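Local coordinates for CTP:phosphocholine Cytidylyltransferase (Streptococcus pneumoniae, PDB 1JYK), which catalyses the transfer of a cytidylyl group from CTP to phosphocholine, probably yielding CDP-choline and pyrophosphate, at residues 45-50 with 79-84; 60-65 with 128-133; 142-147 with 183-188. One frame throughout, in Å; residues are numbered along the deposited sequence.

Contact 1: residues 45-50 with 79-84; sequences NTPKAL and GYLKEQ
Pro47 meets both flat groups of this contact. Its CA comes up obliquely to the Tyr80 ring, 4.2 Å from CD1, while one face of that ring is covered by Leu81 CG from the same turn. The second flat group is the Gln84 amide: Pro47 CD rests over one of its faces, 3.3 Å from Gln84 OE1, and the amide's N-H edge points at the Asn45 carbonyl. That hydrogen bond, Gln84 NE2 to Asn45 O, is 2.9 Å long and nearly straight (167°), with the acceptor in the amide plane. Leu81 enters from the type II turn 79-82, and its CD1 branch touches Asn45 C at 3.4 Å and Pro47 CD at 3.7 Å. Leu50 CD1 packs against Gln84 CB at 3.5 Å. Outside the pair, Tyr80 OH bonds Thr43 O. A water accepts a hydrogen bond from Thr46 OG1 and donates to Gln84 OE1 and Asn45 O. Both ends of the amide are therefore engaged, which fixes its rotation. Amide and water both bond Asn45 O beside the apolar contacts of Pro47, Leu81 and Leu50, joining the loops that follow strands 27-32 and 74-78, parallel neighbours in the main sheet.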
loop_
_atom_site.group_PDB
_atom_site.type_symbol
_atom_site.label_atom_id
_atom_site.label_comp_id
_atom_site.label_asym_id
_atom_site.label_seq_id
_atom_site.Cartn_x
_atom_site.Cartn_y
_atom_site.Cartn_z
ATOM N N ASN A 45 -4.706 -20.119 6.793
ATOM C CA ASN A 45 -3.360 -20.670 6.951
ATOM C C ASN A 45 -2.364 -20.040 6.000
ATOM O O ASN A 45 -1.233 -20.508 5.885
ATOM C CB ASN A 45 -3.363 -22.175 6.706
ATOM C CG ASN A 45 -4.137 -22.927 7.753
ATOM O OD1 ASN A 45 -5.370 -22.917 7.751
ATOM N ND2 ASN A 45 -3.423 -23.587 8.660
ATOM N N THR A 46 -2.785 -18.993 5.306
ATOM C CA THR A 46 -1.909 -18.315 4.363
ATOM C C THR A 46 -2.036 -16.816 4.518
ATOM O O THR A 46 -3.146 -16.288 4.562
ATOM C CB THR A 46 -2.277 -18.657 2.916
ATOM O OG1 THR A 46 -2.261 -20.072 2.742
ATOM C CG2 THR A 46 -1.294 -18.009 1.950
ATOM N N PRO A 47 -0.900 -16.108 4.632
ATOM C CA PRO A 47 -1.000 -14.651 4.768
ATOM C C PRO A 47 -1.561 -14.127 3.438
ATOM O O PRO A 47 -1.273 -14.689 2.377
ATOM C CB PRO A 47 0.441 -14.212 5.030
ATOM C CG PRO A 47 1.287 -15.334 4.507
ATOM C CD PRO A 47 0.493 -16.585 4.662
ATOM N N LYS A 48 -2.358 -13.068 3.479
ATOM C CA LYS A 48 -2.952 -12.577 2.245
ATOM C C LYS A 48 -1.962 -12.208 1.140
ATOM O O LYS A 48 -2.279 -12.357 -0.039
ATOM C CB LYS A 48 -3.908 -11.413 2.532
ATOM C CG LYS A 48 -3.260 -10.137 2.965
ATOM C CD LYS A 48 -4.311 -9.174 3.482
ATOM C CE LYS A 48 -3.677 -7.864 3.910
ATOM N NZ LYS A 48 -4.680 -6.771 3.964
ATOM N N ALA A 49 -0.766 -11.749 1.506
ATOM C CA ALA A 49 0.235 -11.381 0.500
ATOM C C ALA A 49 0.730 -12.607 -0.260
ATOM O O ALA A 49 1.266 -12.491 -1.367
ATOM C CB ALA A 49 1.422 -10.669 1.157
ATOM N N LEU A 50 0.544 -13.782 0.334
ATOM C CA LEU A 50 1.004 -15.019 -0.289
ATOM C C LEU A 50 -0.114 -15.885 -0.886
ATOM O O LEU A 50 0.126 -17.018 -1.312
ATOM C CB LEU A 50 1.842 -15.820 0.713
ATOM C CG LEU A 50 3.118 -15.101 1.189
ATOM C CD1 LEU A 50 3.890 -16.025 2.116
ATOM C CD2 LEU A 50 3.993 -14.692 0.005
ATOM N N GLY A 79 4.024 -9.976 9.571
ATOM C CA GLY A 79 3.529 -10.180 10.921
ATOM C C GLY A 79 2.842 -11.527 11.014
ATOM O O GLY A 79 3.430 -12.509 11.482
ATOM N N TYR A 80 1.597 -11.568 10.553
ATOM C CA TYR A 80 0.793 -12.782 10.551
ATOM C C TYR A 80 1.449 -13.835 9.645
ATOM O O TYR A 80 1.689 -13.572 8.464
ATOM C CB TYR A 80 -0.608 -12.445 10.038
ATOM C CG TYR A 80 -1.539 -13.623 9.942
ATOM C CD1 TYR A 80 -2.121 -13.979 8.722
ATOM C CD2 TYR A 80 -1.858 -14.378 11.069
ATOM C CE1 TYR A 80 -2.996 -15.054 8.628
ATOM C CE2 TYR A 80 -2.731 -15.455 10.988
ATOM C CZ TYR A 80 -3.297 -15.789 9.764
ATOM O OH TYR A 80 -4.155 -16.861 9.673
ATOM N N LEU A 81 1.737 -15.013 10.202
ATOM C CA LEU A 81 2.376 -16.114 9.460
ATOM C C LEU A 81 3.639 -15.673 8.706
ATOM O O LEU A 81 3.923 -16.145 7.598
ATOM C CB LEU A 81 1.375 -16.748 8.478
ATOM C CG LEU A 81 0.042 -17.239 9.066
ATOM C CD1 LEU A 81 -0.875 -17.731 7.956
ATOM C CD2 LEU A 81 0.305 -18.351 10.067
ATOM N N LYS A 82 4.410 -14.788 9.334
ATOM C CA LYS A 82 5.619 -14.242 8.729
ATOM C C LYS A 82 6.649 -15.248 8.221
ATOM O O LYS A 82 7.378 -14.958 7.266
ATOM C CB LYS A 82 6.292 -13.271 9.699
ATOM C CG LYS A 82 6.905 -13.931 10.909
ATOM C CD LYS A 82 7.557 -12.894 11.810
ATOM C CE LYS A 82 8.305 -13.555 12.944
ATOM N NZ LYS A 82 7.368 -14.329 13.794
ATOM N N GLU A 83 6.709 -16.427 8.837
ATOM C CA GLU A 83 7.686 -17.429 8.418
ATOM C C GLU A 83 7.500 -17.890 6.968
ATOM O O GLU A 83 8.421 -18.431 6.358
ATOM C CB GLU A 83 7.661 -18.635 9.370
ATOM C CG GLU A 83 6.333 -19.383 9.425
ATOM C CD GLU A 83 5.295 -18.716 10.327
ATOM O OE1 GLU A 83 5.654 -17.793 11.097
ATOM O OE2 GLU A 83 4.113 -19.123 10.260
ATOM N N GLN A 84 6.318 -17.663 6.407
ATOM C CA GLN A 84 6.077 -18.066 5.029
ATOM C C GLN A 84 6.745 -17.115 4.041
ATOM O O GLN A 84 6.887 -17.440 2.863
ATOM C CB GLN A 84 4.571 -18.156 4.759
ATOM C CG GLN A 84 3.909 -19.320 5.508
ATOM C CD GLN A 84 2.468 -19.568 5.103
ATOM O OE1 GLN A 84 2.093 -19.397 3.940
ATOM N NE2 GLN A 84 1.650 -19.983 6.066
HETATM O O HOH W 1 0.111 -21.154 3.099
#

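Contact 2: residues 60-65 with 128-133; sequences EYQIEF and NYLFKN
Tyr61 and Tyr129 make the aromatic part of this contact, a T-shaped pair. Tyr129 offers its edge, with CE2 poised 3.6 Å above the centre of the Tyr61 ring; the centroids are 5.0 Å apart and the planes stand at 73°. Tyr129 CG is anti to the backbone N, which swings the ring from the strand toward the helix. Its hydroxyl shares a water with Tyr61 OH, weakly on the Tyr61 side, where the hydroxyl also bonds Val53 O.

Phe65 supplies the second ring, held in two ways. Asn133 CB sits 3.7 Å from the ring centroid, almost on the normal, in a CH-pi contact, and the Asn133 amide stacks over the same face, its plane 17° from the ring's. Leu130 works at the ring edge instead: its CB is 3.7 Å from Phe65 CE1, and its carbonyl O also lies near the ring plane. Leu130 CD1 reaches on to Gln62 CG at 4.0 Å.

Of the hydrogen bonds, the firmer runs from Asn133 ND2 to Phe65 O at 3.0 Å, with the donor tilted out of the carbonyl plane; Asn133 OD1 is bound by Phe135 N, so both ends of the amide are occupied. Gln62 NE2 gives a weak bond to Asn128 O at 3.2 Å and has a stronger partner in Asp125 O.

Helix and strand axes cross at 42°, 8.4 Å apart. Helix 58-68 lies in the connection between parallel strands 27-32 and 74-78, a beta-alpha-beta arrangement of the Rossmann-like nucleotidyltransferase fold; here it packs against strand 128-130, which pairs antiparallel with 234-236 while helix 240-250 covers Tyr129 and Phe131.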
loop_
_atom_site.group_PDB
_atom_site.type_symbol
_atom_site.label_atom_id
_atom_site.label_comp_id
_atom_site.label_asym_id
_atom_site.label_seq_id
_atom_site.Cartn_x
_atom_site.Cartn_y
_atom_site.Cartn_z
ATOM N N GLU A 60 4.520 -11.698 -5.284
ATOM C CA GLU A 60 5.556 -11.940 -6.287
ATOM C C GLU A 60 5.306 -11.123 -7.558
ATOM O O GLU A 60 6.245 -10.636 -8.184
ATOM C CB GLU A 60 5.641 -13.434 -6.617
ATOM C CG GLU A 60 6.311 -14.235 -5.508
ATOM C CD GLU A 60 6.596 -15.682 -5.884
ATOM O OE1 GLU A 60 6.354 -16.074 -7.047
ATOM O OE2 GLU A 60 7.068 -16.427 -5.004
ATOM N N TYR A 61 4.044 -10.964 -7.941
ATOM C CA TYR A 61 3.729 -10.170 -9.122
ATOM C C TYR A 61 4.205 -8.737 -8.898
ATOM O O TYR A 61 4.754 -8.108 -9.796
ATOM C CB TYR A 61 2.221 -10.152 -9.379
ATOM C CG TYR A 61 1.651 -11.460 -9.874
ATOM C CD1 TYR A 61 0.998 -12.330 -9.002
ATOM C CD2 TYR A 61 1.718 -11.808 -11.227
ATOM C CE1 TYR A 61 0.421 -13.511 -9.459
ATOM C CE2 TYR A 61 1.143 -12.992 -11.699
ATOM C CZ TYR A 61 0.495 -13.835 -10.810
ATOM O OH TYR A 61 -0.085 -14.996 -11.259
ATOM N N GLN A 62 3.986 -8.228 -7.689
ATOM C CA GLN A 62 4.379 -6.867 -7.341
ATOM C C GLN A 62 5.894 -6.707 -7.301
ATOM O O GLN A 62 6.438 -5.772 -7.888
ATOM C CB GLN A 62 3.781 -6.470 -5.988
ATOM C CG GLN A 62 2.257 -6.607 -5.916
ATOM C CD GLN A 62 1.704 -6.289 -4.530
ATOM O OE1 GLN A 62 2.396 -6.435 -3.518
ATOM N NE2 GLN A 62 0.453 -5.848 -4.482
ATOM N N ILE A 63 6.573 -7.616 -6.600
ATOM C CA ILE A 63 8.033 -7.579 -6.489
ATOM C C ILE A 63 8.701 -7.615 -7.874
ATOM O O ILE A 63 9.651 -6.870 -8.138
ATOM C CB ILE A 63 8.559 -8.774 -5.636
ATOM C CG1 ILE A 63 8.228 -8.553 -4.155
ATOM C CG2 ILE A 63 10.068 -8.906 -5.782
ATOM C CD1 ILE A 63 8.342 -9.810 -3.307
ATOM N N GLU A 64 8.195 -8.467 -8.762
ATOM C CA GLU A 64 8.767 -8.582 -10.102
ATOM C C GLU A 64 8.552 -7.311 -10.928
ATOM O O GLU A 64 9.440 -6.904 -11.678
ATOM C CB GLU A 64 8.198 -9.818 -10.806
ATOM C CG GLU A 64 8.878 -11.087 -10.316
ATOM C CD GLU A 64 8.221 -12.365 -10.790
ATOM O OE1 GLU A 64 8.296 -13.370 -10.052
ATOM O OE2 GLU A 64 7.642 -12.379 -11.893
ATOM N N PHE A 65 7.387 -6.681 -10.779
ATOM C CA PHE A 65 7.097 -5.437 -11.492
ATOM C C PHE A 65 8.109 -4.391 -11.052
ATOM O O PHE A 65 8.662 -3.656 -11.867
ATOM C CB PHE A 65 5.691 -4.933 -11.148
ATOM C CG PHE A 65 4.628 -5.356 -12.126
ATOM C CD1 PHE A 65 3.285 -5.111 -11.852
ATOM C CD2 PHE A 65 4.959 -5.994 -13.319
ATOM C CE1 PHE A 65 2.292 -5.491 -12.749
ATOM C CE2 PHE A 65 3.972 -6.376 -14.219
ATOM C CZ PHE A 65 2.638 -6.125 -13.932
ATOM N N ASN A 128 -3.565 -6.576 -3.535
ATOM C CA ASN A 128 -4.052 -6.093 -4.815
ATOM C C ASN A 128 -3.303 -6.808 -5.924
ATOM O O ASN A 128 -2.126 -7.138 -5.775
ATOM C CB ASN A 128 -3.798 -4.593 -4.961
ATOM C CG ASN A 128 -4.751 -3.757 -4.134
ATOM O OD1 ASN A 128 -5.878 -4.169 -3.862
ATOM N ND2 ASN A 128 -4.300 -2.578 -3.721
ATOM N N TYR A 129 -3.987 -7.060 -7.028
ATOM C CA TYR A 129 -3.347 -7.675 -8.174
ATOM C C TYR A 129 -3.178 -6.539 -9.183
ATOM O O TYR A 129 -4.153 -5.876 -9.551
ATOM C CB TYR A 129 -4.221 -8.775 -8.772
ATOM C CG TYR A 129 -3.604 -9.402 -10.000
ATOM C CD1 TYR A 129 -3.948 -8.964 -11.282
ATOM C CD2 TYR A 129 -2.654 -10.417 -9.882
ATOM C CE1 TYR A 129 -3.362 -9.522 -12.414
ATOM C CE2 TYR A 129 -2.061 -10.981 -11.005
ATOM C CZ TYR A 129 -2.420 -10.529 -12.267
ATOM O OH TYR A 129 -1.844 -11.100 -13.377
ATOM N N LEU A 130 -1.948 -6.309 -9.625
ATOM C CA LEU A 130 -1.679 -5.236 -10.577
ATOM C C LEU A 130 -1.673 -5.732 -12.019
ATOM O O LEU A 130 -0.794 -6.501 -12.412
ATOM C CB LEU A 130 -0.335 -4.573 -10.244
ATOM C CG LEU A 130 -0.126 -4.233 -8.763
ATOM C CD1 LEU A 130 1.286 -3.765 -8.527
ATOM C CD2 LEU A 130 -1.114 -3.167 -8.342
ATOM N N PHE A 131 -2.655 -5.296 -12.804
ATOM C CA PHE A 131 -2.736 -5.697 -14.205
ATOM C C PHE A 131 -1.734 -4.936 -15.070
ATOM O O PHE A 131 -1.367 -5.389 -16.148
ATOM C CB PHE A 131 -4.149 -5.468 -14.745
ATOM C CG PHE A 131 -5.086 -6.608 -14.483
ATOM C CD1 PHE A 131 -5.127 -7.704 -15.343
ATOM C CD2 PHE A 131 -5.915 -6.600 -13.365
ATOM C CE1 PHE A 131 -5.982 -8.778 -15.090
ATOM C CE2 PHE A 131 -6.769 -7.665 -13.105
ATOM C CZ PHE A 131 -6.803 -8.756 -13.970
ATOM N N LYS A 132 -1.290 -3.777 -14.594
ATOM C CA LYS A 132 -0.341 -2.969 -15.342
ATOM C C LYS A 132 0.796 -2.497 -14.449
ATOM O O LYS A 132 0.581 -2.259 -13.256
ATOM C CB LYS A 132 -1.057 -1.757 -15.945
ATOM C CG LYS A 132 -2.077 -2.111 -17.021
ATOM C CD LYS A 132 -1.803 -1.365 -18.320
ATOM C CE LYS A 132 -2.485 -0.005 -18.330
ATOM N NZ LYS A 132 -2.101 0.816 -19.520
ATOM N N ASN A 133 1.997 -2.376 -15.027
ATOM C CA ASN A 133 3.172 -1.903 -14.292
ATOM C C ASN A 133 3.349 -0.384 -14.378
ATOM O O ASN A 133 3.924 0.204 -15.280
ATOM C CB ASN A 133 4.457 -2.583 -14.737
ATOM C CG ASN A 133 5.593 -2.340 -13.755
ATOM O OD1 ASN A 133 5.443 -1.581 -12.789
ATOM N ND2 ASN A 133 6.731 -2.980 -13.994
HETATM O O HOH W 2 -1.221 -13.806 -14.158
#

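Contact 3: residues 142-147 with 183-188; sequences STYFSV and SFWDAP
Strands 142-146 and 183-185 run antiparallel, their axes 4.5 Å apart. Thr143 and Phe184 form a hydrogen-bonded pair: Thr143 N gives to Phe184 O at 2.8 Å, and Phe184 N returns to Thr143 O at 2.7 Å. Tyr144 and Ser183 follow as a non-hydrogen-bonded pair. Just past the strand, Asp186 N donates to Ser142 OG, 3.1 Å away and nearly straight at 166°. In return Ser142 N reaches Asp186 OD2 at 3.2 Å, from above the carboxylate plane. These two bonds tie Ser142 to Asp186, the N-cap residue of helix 187-201; Thr189 OG1 also bonds both Ser142 OG and Asp186 OD1.

On the sheet face bearing Tyr144 and Ser183, Trp185 turns its indole edge to the Tyr144 ring face in a T-shaped stack, planes at 86° and Trp185 CH2 3.5 Å from Tyr144 CZ. With Trp185 CG anti to its carbonyl carbon (chi1 -54°), the indole folds back along its own strand, so that NE1 donates to Ser183 OG at 2.9 Å; this bond steadies the ring. Ser142 CB packs on Trp185 CE3 at 3.6 Å. Phe145 meets Phe184 CB with its ring edge.

Val215 of helix 213-216 touches both Tyr144 and Trp185, and Trp211 meets the indole nearly at right angles. Within the mixed sheet, 182-185 lies between 142-149 and 121-125, while 142-149 also pairs in parallel with 224-228.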
loop_
_atom_site.group_PDB
_atom_site.type_symbol
_atom_site.label_atom_id
_atom_site.label_comp_id
_atom_site.label_asym_id
_atom_site.label_seq_id
_atom_site.Cartn_x
_atom_site.Cartn_y
_atom_site.Cartn_z
ATOM N N SER A 142 5.223 13.416 -4.704
ATOM C CA SER A 142 4.367 12.454 -4.019
ATOM C C SER A 142 3.138 12.212 -4.887
ATOM O O SER A 142 2.500 13.165 -5.360
ATOM C CB SER A 142 3.971 12.989 -2.643
ATOM O OG SER A 142 5.131 13.225 -1.868
ATOM N N THR A 143 2.805 10.940 -5.084
ATOM C CA THR A 143 1.697 10.574 -5.953
ATOM C C THR A 143 0.823 9.440 -5.440
ATOM O O THR A 143 1.311 8.482 -4.830
ATOM C CB THR A 143 2.233 10.128 -7.341
ATOM O OG1 THR A 143 3.039 11.167 -7.902
ATOM C CG2 THR A 143 1.096 9.799 -8.288
ATOM N N TYR A 144 -0.473 9.562 -5.699
ATOM C CA TYR A 144 -1.428 8.526 -5.359
ATOM C C TYR A 144 -1.840 7.973 -6.716
ATOM O O TYR A 144 -2.317 8.733 -7.562
ATOM C CB TYR A 144 -2.675 9.109 -4.695
ATOM C CG TYR A 144 -2.607 9.208 -3.196
ATOM C CD1 TYR A 144 -2.497 8.072 -2.405
ATOM C CD2 TYR A 144 -2.654 10.447 -2.565
ATOM C CE1 TYR A 144 -2.435 8.167 -1.019
ATOM C CE2 TYR A 144 -2.593 10.554 -1.182
ATOM C CZ TYR A 144 -2.484 9.413 -0.417
ATOM O OH TYR A 144 -2.432 9.519 0.949
ATOM N N PHE A 145 -1.632 6.679 -6.949
ATOM C CA PHE A 145 -2.059 6.072 -8.206
ATOM C C PHE A 145 -3.473 5.613 -7.883
ATOM O O PHE A 145 -3.669 4.665 -7.121
ATOM C CB PHE A 145 -1.137 4.910 -8.568
ATOM C CG PHE A 145 0.244 5.357 -8.940
ATOM C CD1 PHE A 145 0.619 5.473 -10.275
ATOM C CD2 PHE A 145 1.153 5.723 -7.954
ATOM C CE1 PHE A 145 1.883 5.952 -10.630
ATOM C CE2 PHE A 145 2.418 6.203 -8.293
ATOM C CZ PHE A 145 2.783 6.319 -9.637
ATOM N N SER A 146 -4.453 6.310 -8.462
ATOM C CA SER A 146 -5.863 6.068 -8.175
ATOM C C SER A 146 -6.788 5.551 -9.277
ATOM O O SER A 146 -6.791 6.067 -10.395
ATOM C CB SER A 146 -6.466 7.362 -7.623
ATOM O OG SER A 146 -7.849 7.213 -7.367
ATOM N N VAL A 147 -7.586 4.540 -8.943
ATOM C CA VAL A 147 -8.555 3.993 -9.880
ATOM C C VAL A 147 -9.924 4.517 -9.436
ATOM O O VAL A 147 -10.130 4.819 -8.254
ATOM C CB VAL A 147 -8.603 2.435 -9.857
ATOM C CG1 VAL A 147 -7.328 1.852 -10.466
ATOM C CG2 VAL A 147 -8.802 1.937 -8.433
ATOM N N SER A 183 1.121 4.196 -3.851
ATOM C CA SER A 183 1.434 5.611 -3.720
ATOM C C SER A 183 2.946 5.781 -3.628
ATOM O O SER A 183 3.660 4.838 -3.284
ATOM C CB SER A 183 0.755 6.199 -2.470
ATOM O OG SER A 183 1.193 5.573 -1.269
ATOM N N PHE A 184 3.432 6.974 -3.952
ATOM C CA PHE A 184 4.859 7.276 -3.893
ATOM C C PHE A 184 5.045 8.565 -3.104
ATOM O O PHE A 184 4.235 9.484 -3.215
ATOM C CB PHE A 184 5.434 7.448 -5.298
ATOM C CG PHE A 184 6.862 7.914 -5.311
ATOM C CD1 PHE A 184 7.910 7.001 -5.160
ATOM C CD2 PHE A 184 7.166 9.266 -5.452
ATOM C CE1 PHE A 184 9.239 7.428 -5.148
ATOM C CE2 PHE A 184 8.488 9.704 -5.440
ATOM C CZ PHE A 184 9.527 8.784 -5.287
ATOM N N TRP A 185 6.111 8.635 -2.318
ATOM C CA TRP A 185 6.361 9.814 -1.496
ATOM C C TRP A 185 7.755 10.376 -1.681
ATOM O O TRP A 185 8.739 9.641 -1.556
ATOM C CB TRP A 185 6.111 9.455 -0.030
ATOM C CG TRP A 185 4.758 8.886 0.105
ATOM C CD1 TRP A 185 4.409 7.566 0.034
ATOM C CD2 TRP A 185 3.534 9.630 0.137
ATOM N NE1 TRP A 185 3.038 7.444 -0.003
ATOM C CE2 TRP A 185 2.476 8.692 0.061
ATOM C CE3 TRP A 185 3.224 10.997 0.206
ATOM C CZ2 TRP A 185 1.130 9.082 0.055
ATOM C CZ3 TRP A 185 1.893 11.383 0.205
ATOM C CH2 TRP A 185 0.859 10.425 0.129
ATOM N N ASP A 186 7.840 11.668 -1.993
ATOM C CA ASP A 186 9.141 12.303 -2.168
ATOM C C ASP A 186 9.740 12.636 -0.798
ATOM O O ASP A 186 9.060 12.527 0.231
ATOM C CB ASP A 186 9.040 13.561 -3.048
ATOM C CG ASP A 186 8.109 14.606 -2.479
ATOM O OD1 ASP A 186 8.051 14.757 -1.247
ATOM O OD2 ASP A 186 7.429 15.281 -3.275
ATOM N N ALA A 187 11.015 13.023 -0.786
ATOM C CA ALA A 187 11.726 13.324 0.456
ATOM C C ALA A 187 11.106 14.450 1.291
ATOM O O ALA A 187 10.874 14.287 2.488
ATOM C CB ALA A 187 13.184 13.626 0.147
ATOM N N PRO A 188 10.852 15.618 0.682
ATOM C CA PRO A 188 10.255 16.699 1.469
ATOM C C PRO A 188 8.927 16.298 2.116
ATOM O O PRO A 188 8.660 16.647 3.270
ATOM C CB PRO A 188 10.077 17.827 0.457
ATOM C CG PRO A 188 11.050 17.525 -0.627
ATOM C CD PRO A 188 11.125 16.034 -0.703
#

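Contact 3 is the buried one, two neighbouring strands of the main sheet joined by a backbone ladder and an aromatic stack; contacts 1 and 2 are only partly buried. Contacts 1 and 3 lie on opposite sides of the chain's centre, their own centres about 27 Å apart. Contact 1 joins two loops through an amide and a water, whereas contact 2 docks a helix on a strand mainly through rings, with an asparagine amide and a leucine. T-shaped aromatic pairs recur in contacts 2 and 3, between helix and strand in one and between adjacent strands in the other. Contacts 1 and 2 alternate along the sequence, nearest atoms about 5 Å apart; contact 3 follows both.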